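Local atomic coordinates of putative uncharacterized protein (Ustilago maydis, PDB entry 4GNX), a protein that binds single-stranded DNA as part of a replication protein A complex, using a series of OB folds, one of them carrying a zinc ion. Residues 135-140 / 200-205; 125-130 / 212-217. All coordinates share one frame; numbering follows the deposited sequence.

Interaction 1: residues 135-140 / 200-205; sequences QCDVIG and AFKGVK. Unlike the reference sequence in segment 135-140: Gln-135 (reference Thr). With nucleotides of chain G.
In strands 135-152 and 198-207 of an OB-fold barrel, residues 135-139 and 200-204 run antiparallel, their directions 160° apart, and the second strand turns a corner at Lys-202 and Gly-203. Before the corner Val-138 and Phe-201 form a hydrogen-bonded pair: Phe-201 N meets Val-138 O at 2.7 Å, nearly along the C=O axis, and Val-138 N returns a bond to Phe-201 O. Beyond it, Val-204 N donates to Cys-136 O at 2.9 Å.

Asp-137 bridges the corner with both carboxylate oxygens. Its CG stands anti to the carbonyl carbon, beside the backbone N (chi1 -73°), and Asp-137 OD1 meets Gly-203 N, 2.9 Å away in a nearly straight bond. Asp-137 OD2 offers its syn lone pair to Lys-202 NZ, a salt bridge of 2.7 Å, and also accepts from Glu-120 N. Glycine suits position 203 because its phi is positive, and the lysine chain, bent at its last three torsions, folds back obliquely across the acid. On one face Ile-139 CG1 and CD1 both lie 4.1 Å from Ala-200 CB; on the other lie Cys-136, Val-138, Phe-201 and Val-204, buried. Lys-205 reaches toward the DNA, CG anti to its backbone N (chi1 -167°), the chain bent only at chi3: its cationic Lys-205 NZ suits a phosphate oxygen, bonding to OP2 of DT6 of chain G at 2.9 Å and to O4 of DT7 of chain G at 3.2 Å.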
loop_
_atom_site.group_PDB
_atom_site.type_symbol
_atom_site.label_atom_id
_atom_site.label_comp_id
_atom_site.label_asym_id
_atom_site.label_seq_id
_atom_site.Cartn_x
_atom_site.Cartn_y
_atom_site.Cartn_z
ATOM N N GLN C 135 6.124 13.948 1.148
ATOM C CA GLN C 135 6.238 15.283 1.742
ATOM C C GLN C 135 7.472 15.970 1.209
ATOM O O GLN C 135 8.513 15.334 1.054
ATOM C CB GLN C 135 6.371 15.197 3.269
ATOM C CG GLN C 135 5.597 14.068 3.928
ATOM C CD GLN C 135 4.093 14.247 3.818
ATOM O OE1 GLN C 135 3.591 14.844 2.850
ATOM N NE2 GLN C 135 3.360 13.729 4.811
ATOM N N CYS C 136 7.357 17.274 0.973
ATOM C CA CYS C 136 8.434 18.059 0.388
ATOM C C CYS C 136 8.238 19.551 0.677
ATOM O O CYS C 136 7.111 19.992 0.904
ATOM C CB CYS C 136 8.525 17.737 -1.113
ATOM S SG CYS C 136 8.615 19.118 -2.264
ATOM N N ASP C 137 9.334 20.309 0.699
ATOM C CA ASP C 137 9.271 21.758 0.902
ATOM C C ASP C 137 9.636 22.523 -0.361
ATOM O O ASP C 137 10.638 22.216 -0.995
ATOM C CB ASP C 137 10.217 22.178 2.020
ATOM C CG ASP C 137 9.720 21.776 3.389
ATOM O OD1 ASP C 137 8.576 21.280 3.492
ATOM O OD2 ASP C 137 10.484 21.957 4.367
ATOM N N VAL C 138 8.840 23.531 -0.710
ATOM C CA VAL C 138 9.061 24.304 -1.939
ATOM C C VAL C 138 8.868 25.802 -1.727
ATOM O O VAL C 138 7.886 26.223 -1.120
ATOM C CB VAL C 138 8.128 23.832 -3.088
ATOM C CG1 VAL C 138 8.014 24.879 -4.186
ATOM C CG2 VAL C 138 8.605 22.510 -3.672
ATOM N N ILE C 139 9.820 26.590 -2.232
ATOM C CA ILE C 139 9.672 28.047 -2.355
ATOM C C ILE C 139 9.777 28.516 -3.822
ATOM O O ILE C 139 10.471 27.898 -4.638
ATOM C CB ILE C 139 10.680 28.806 -1.456
ATOM C CG1 ILE C 139 10.267 30.278 -1.301
ATOM C CG2 ILE C 139 12.110 28.622 -1.962
ATOM C CD1 ILE C 139 10.996 31.019 -0.205
ATOM N N GLY C 140 9.081 29.603 -4.149
ATOM C CA GLY C 140 9.112 30.169 -5.497
ATOM C C GLY C 140 8.188 31.357 -5.665
ATOM O O GLY C 140 7.401 31.680 -4.769
ATOM N N ALA C 200 6.011 30.356 0.197
ATOM C CA ALA C 200 6.842 29.326 0.821
ATOM C C ALA C 200 5.978 28.192 1.367
ATOM O O ALA C 200 5.070 28.420 2.167
ATOM C CB ALA C 200 7.697 29.934 1.925
ATOM N N PHE C 201 6.270 26.970 0.945
ATOM C CA PHE C 201 5.457 25.825 1.326
ATOM C C PHE C 201 6.181 24.802 2.194
ATOM O O PHE C 201 7.299 24.371 1.867
ATOM C CB PHE C 201 4.904 25.153 0.079
ATOM C CG PHE C 201 3.878 25.973 -0.638
ATOM C CD1 PHE C 201 4.255 26.927 -1.576
ATOM C CD2 PHE C 201 2.524 25.800 -0.372
ATOM C CE1 PHE C 201 3.305 27.694 -2.238
ATOM C CE2 PHE C 201 1.571 26.563 -1.038
ATOM C CZ PHE C 201 1.964 27.515 -1.970
ATOM N N LYS C 202 5.536 24.428 3.305
ATOM C CA LYS C 202 6.018 23.347 4.177
ATOM C C LYS C 202 5.097 22.134 4.087
ATOM O O LYS C 202 3.874 22.259 4.200
ATOM C CB LYS C 202 6.166 23.816 5.633
ATOM C CG LYS C 202 7.407 23.269 6.329
ATOM C CD LYS C 202 7.158 21.921 6.979
ATOM C CE LYS C 202 8.262 20.927 6.660
ATOM N NZ LYS C 202 9.621 21.461 6.925
ATOM N N GLY C 203 5.699 20.968 3.868
ATOM C CA GLY C 203 4.971 19.702 3.815
ATOM C C GLY C 203 3.910 19.674 2.735
ATOM O O GLY C 203 2.730 19.836 3.014
ATOM N N VAL C 204 4.343 19.468 1.498
ATOM C CA VAL C 204 3.453 19.489 0.356
ATOM C C VAL C 204 3.535 18.127 -0.331
ATOM O O VAL C 204 4.599 17.506 -0.340
ATOM C CB VAL C 204 3.856 20.649 -0.576
ATOM C CG1 VAL C 204 3.308 20.488 -1.987
ATOM C CG2 VAL C 204 3.385 21.959 0.020
ATOM N N LYS C 205 2.412 17.651 -0.878
ATOM C CA LYS C 205 2.377 16.349 -1.553
ATOM C C LYS C 205 2.855 16.465 -2.985
ATOM O O LYS C 205 2.430 17.359 -3.709
ATOM C CB LYS C 205 0.976 15.738 -1.531
ATOM C CG LYS C 205 0.971 14.262 -1.926
ATOM C CD LYS C 205 -0.425 13.696 -2.175
ATOM C CE LYS C 205 -1.173 14.440 -3.277
ATOM N NZ LYS C 205 -2.501 13.821 -3.546
ATOM P P DT G 6 -5.333 13.271 -1.155
ATOM O OP1 DT G 6 -4.890 11.872 -1.378
ATOM O OP2 DT G 6 -4.386 14.387 -1.421
ATOM O "O5'" DT G 6 -6.655 13.503 -2.017
ATOM C "C5'" DT G 6 -7.633 12.452 -2.177
ATOM C "C4'" DT G 6 -9.022 13.023 -2.359
ATOM O "O4'" DT G 6 -9.354 13.917 -1.270
ATOM C "C3'" DT G 6 -9.244 13.810 -3.650
ATOM O "O3'" DT G 6 -10.450 13.368 -4.277
ATOM C "C2'" DT G 6 -9.301 15.261 -3.203
ATOM C "C1'" DT G 6 -9.751 15.192 -1.751
ATOM N N1 DT G 6 -9.135 16.217 -0.876
ATOM C C2 DT G 6 -9.943 17.161 -0.281
ATOM O O2 DT G 6 -11.152 17.203 -0.443
ATOM N N3 DT G 6 -9.279 18.062 0.513
ATOM C C4 DT G 6 -7.922 18.112 0.768
ATOM O O4 DT G 6 -7.469 18.984 1.504
ATOM C C5 DT G 6 -7.136 17.088 0.118
ATOM C C7 DT G 6 -5.657 17.057 0.339
ATOM C C6 DT G 6 -7.773 16.206 -0.662
ATOM P P DT G 7 -10.311 12.662 -5.700
ATOM O OP1 DT G 7 -11.604 12.024 -6.058
ATOM O OP2 DT G 7 -9.075 11.838 -5.662
ATOM O "O5'" DT G 7 -10.073 13.922 -6.647
ATOM C "C5'" DT G 7 -11.047 14.984 -6.728
ATOM C "C4'" DT G 7 -10.665 15.986 -7.795
ATOM O "O4'" DT G 7 -9.447 16.671 -7.425
ATOM C "C3'" DT G 7 -10.402 15.409 -9.183
ATOM O "O3'" DT G 7 -10.815 16.380 -10.146
ATOM C "C2'" DT G 7 -8.893 15.229 -9.204
ATOM C "C1'" DT G 7 -8.424 16.418 -8.381
ATOM N N1 DT G 7 -7.158 16.245 -7.640
ATOM C C2 DT G 7 -6.232 17.259 -7.725
ATOM O O2 DT G 7 -6.395 18.254 -8.409
ATOM N N3 DT G 7 -5.097 17.060 -6.980
ATOM C C4 DT G 7 -4.810 15.984 -6.163
ATOM O O4 DT G 7 -3.745 15.944 -5.555
ATOM C C5 DT G 7 -5.828 14.960 -6.116
ATOM C C7 DT G 7 -5.597 13.748 -5.270
ATOM C C6 DT G 7 -6.941 15.144 -6.839
#

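Interaction 2: residues 125-130 / 212-217; sequences NELESV and RSLSMF. With nucleotides of chain G.
Arg-212 grips the end of a 3-10 turn through backbone carbonyls. Arg-212 NE donates to Leu-127 O at 3.0 Å, with the oxygen close to the guanidinium plane but the donor lying above the carbonyl plane. Val-130 O sits at the guanidinium edge, where it takes weak bonds from Arg-212 NH2 (2.6 Å) and Arg-212 NE (2.9 Å), both well bent. Leu-127 O also accepts from Val-130 N, so one carbonyl serves the turn and the arginine together. A long side chain with several N-H groups suits this place; bent at chi2 (-72°), it lays Arg-212 CG against Glu-128 CA, 3.7 Å away, before the guanidinium reaches the carbonyls. Ser-129 tightens the same turn from within, since its OG and N both donate to Glu-126 O.

Deeper in, Leu-127 CD2 touches Leu-214 CD2 at 4.4 Å, branched apolar ends meeting tip to tip; Cys-136 and Val-138 also pack on Leu-127, and Val-175 and Leu-177 on Leu-214. At the far end of 212-217, Phe-217 CE2 approaches C2' of DT5 of chain G at 3.8 Å. A short turn packed against the barrel of an OB fold, whose strand 213-217 extends to the bound DNA, fits the single-stranded DNA-binding domains of replication protein A.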
loop_
_atom_site.group_PDB
_atom_site.type_symbol
_atom_site.label_atom_id
_atom_site.label_comp_id
_atom_site.label_asym_id
_atom_site.label_seq_id
_atom_site.Cartn_x
_atom_site.Cartn_y
_atom_site.Cartn_z
ATOM N N ASN C 125 13.089 22.518 -10.400
ATOM C CA ASN C 125 13.743 21.614 -11.353
ATOM C C ASN C 125 14.190 20.266 -10.758
ATOM O O ASN C 125 14.443 19.314 -11.492
ATOM C CB ASN C 125 14.896 22.314 -12.100
ATOM C CG ASN C 125 15.730 23.210 -11.202
ATOM O OD1 ASN C 125 15.214 24.131 -10.564
ATOM N ND2 ASN C 125 17.028 22.950 -11.158
ATOM N N GLU C 126 14.262 20.184 -9.432
ATOM C CA GLU C 126 14.750 18.977 -8.754
ATOM C C GLU C 126 13.620 18.006 -8.376
ATOM O O GLU C 126 13.869 16.839 -8.052
ATOM C CB GLU C 126 15.567 19.362 -7.516
ATOM C CG GLU C 126 16.486 20.561 -7.737
ATOM C CD GLU C 126 17.583 20.705 -6.688
ATOM O OE1 GLU C 126 17.255 20.752 -5.475
ATOM O OE2 GLU C 126 18.775 20.792 -7.086
ATOM N N LEU C 127 12.383 18.498 -8.443
ATOM C CA LEU C 127 11.195 17.752 -8.026
ATOM C C LEU C 127 11.043 16.420 -8.717
ATOM O O LEU C 127 10.473 15.493 -8.155
ATOM C CB LEU C 127 9.929 18.566 -8.288
ATOM C CG LEU C 127 9.684 19.810 -7.435
ATOM C CD1 LEU C 127 8.650 20.703 -8.103
ATOM C CD2 LEU C 127 9.251 19.452 -6.020
ATOM N N GLU C 128 11.534 16.329 -9.944
ATOM C CA GLU C 128 11.399 15.097 -10.700
ATOM C C GLU C 128 12.205 13.959 -10.074
ATOM O O GLU C 128 12.004 12.798 -10.414
ATOM C CB GLU C 128 11.733 15.307 -12.181
ATOM C CG GLU C 128 12.965 16.165 -12.459
ATOM C CD GLU C 128 13.186 16.425 -13.949
ATOM O OE1 GLU C 128 12.196 16.659 -14.682
ATOM O OE2 GLU C 128 14.356 16.407 -14.390
ATOM N N SER C 129 13.089 14.301 -9.137
ATOM C CA SER C 129 13.859 13.300 -8.385
ATOM C C SER C 129 13.159 12.827 -7.093
ATOM O O SER C 129 13.480 11.767 -6.560
ATOM C CB SER C 129 15.272 13.816 -8.081
ATOM O OG SER C 129 15.231 14.876 -7.140
ATOM N N VAL C 130 12.218 13.626 -6.595
ATOM C CA VAL C 130 11.346 13.249 -5.472
ATOM C C VAL C 130 10.263 12.302 -5.983
ATOM O O VAL C 130 9.675 12.541 -7.043
ATOM C CB VAL C 130 10.632 14.483 -4.864
ATOM C CG1 VAL C 130 9.704 14.071 -3.722
ATOM C CG2 VAL C 130 11.638 15.532 -4.407
ATOM N N ARG C 212 5.364 16.090 -12.870
ATOM C CA ARG C 212 5.407 16.436 -11.448
ATOM C C ARG C 212 4.466 17.597 -11.157
ATOM O O ARG C 212 4.458 18.595 -11.878
ATOM C CB ARG C 212 6.829 16.796 -11.014
ATOM C CG ARG C 212 7.750 15.604 -10.813
ATOM C CD ARG C 212 7.363 14.837 -9.559
ATOM N NE ARG C 212 8.268 13.730 -9.254
ATOM C CZ ARG C 212 8.156 12.502 -9.751
ATOM N NH1 ARG C 212 7.184 12.204 -10.602
ATOM N NH2 ARG C 212 9.029 11.575 -9.402
ATOM N N SER C 213 3.666 17.444 -10.106
ATOM C CA SER C 213 2.762 18.492 -9.644
ATOM C C SER C 213 2.558 18.405 -8.135
ATOM O O SER C 213 2.875 17.384 -7.513
ATOM C CB SER C 213 1.422 18.427 -10.378
ATOM O OG SER C 213 0.779 17.186 -10.162
ATOM N N LEU C 214 2.034 19.485 -7.557
ATOM C CA LEU C 214 1.942 19.627 -6.107
ATOM C C LEU C 214 0.524 19.775 -5.593
ATOM O O LEU C 214 -0.357 20.289 -6.284
ATOM C CB LEU C 214 2.784 20.804 -5.629
ATOM C CG LEU C 214 4.265 20.716 -5.969
ATOM C CD1 LEU C 214 4.971 22.024 -5.623
ATOM C CD2 LEU C 214 4.921 19.527 -5.289
ATOM N N SER C 215 0.323 19.309 -4.369
ATOM C CA SER C 215 -0.942 19.427 -3.681
ATOM C C SER C 215 -0.698 19.589 -2.191
ATOM O O SER C 215 0.270 19.043 -1.650
ATOM C CB SER C 215 -1.795 18.189 -3.925
ATOM O OG SER C 215 -2.840 18.116 -2.973
ATOM N N MET C 216 -1.591 20.319 -1.528
ATOM C CA MET C 216 -1.495 20.509 -0.083
ATOM C C MET C 216 -2.196 19.426 0.723
ATOM O O MET C 216 -3.182 18.843 0.281
ATOM C CB MET C 216 -2.008 21.887 0.319
ATOM C CG MET C 216 -1.070 22.992 -0.136
ATOM S SD MET C 216 -0.901 24.393 0.998
ATOM C CE MET C 216 -2.598 24.979 1.042
ATOM N N PHE C 217 -1.646 19.152 1.899
ATOM C CA PHE C 217 -2.325 18.388 2.935
ATOM C C PHE C 217 -2.900 19.312 4.009
ATOM O O PHE C 217 -2.466 20.459 4.157
ATOM C CB PHE C 217 -1.348 17.430 3.594
ATOM C CG PHE C 217 -1.086 16.199 2.798
ATOM C CD1 PHE C 217 0.194 15.671 2.726
ATOM C CD2 PHE C 217 -2.123 15.559 2.123
ATOM C CE1 PHE C 217 0.443 14.524 2.001
ATOM C CE2 PHE C 217 -1.882 14.412 1.390
ATOM C CZ PHE C 217 -0.594 13.889 1.334
ATOM P P DT G 5 -9.270 9.579 4.055
ATOM O OP1 DT G 5 -9.488 8.501 3.057
ATOM O OP2 DT G 5 -8.232 9.387 5.107
ATOM O "O5'" DT G 5 -8.877 10.869 3.196
ATOM C "C5'" DT G 5 -7.616 10.933 2.485
ATOM C "C4'" DT G 5 -7.354 12.310 1.912
ATOM O "O4'" DT G 5 -7.568 13.330 2.919
ATOM C "C3'" DT G 5 -5.927 12.534 1.406
ATOM O "O3'" DT G 5 -5.910 13.486 0.333
ATOM C "C2'" DT G 5 -5.235 13.151 2.608
ATOM C "C1'" DT G 5 -6.343 14.007 3.199
ATOM N N1 DT G 5 -6.261 14.220 4.660
ATOM C C2 DT G 5 -5.750 15.418 5.108
ATOM O O2 DT G 5 -5.352 16.296 4.359
ATOM N N3 DT G 5 -5.711 15.548 6.476
ATOM C C4 DT G 5 -6.131 14.624 7.417
ATOM O O4 DT G 5 -6.040 14.885 8.615
ATOM C C5 DT G 5 -6.658 13.391 6.876
ATOM C C7 DT G 5 -7.131 12.328 7.817
ATOM C C6 DT G 5 -6.693 13.252 5.543
#

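From the N terminus, the chain first passes through segment 125-130, with its 3-10 turn at 127-129, then enters strand 135-152, later returns through 198-207, and then runs along 213-217. Interaction 2 closes the longer loop, with 81 residues between its segments, and interaction 1 closes a 59-residue loop lying wholly within it. The two meet where the neighbouring strands 198-207 and 213-217 pair: Lys-205 N lies 2.7 Å from Ser-215 O, a probable hydrogen bond. Interaction 1 thus joins two barrel strands, while interaction 2 fastens the preceding turn to strand 213-217. Lys-205 CD also packs on Phe-217 CZ, bringing together two residues that touch the DNA.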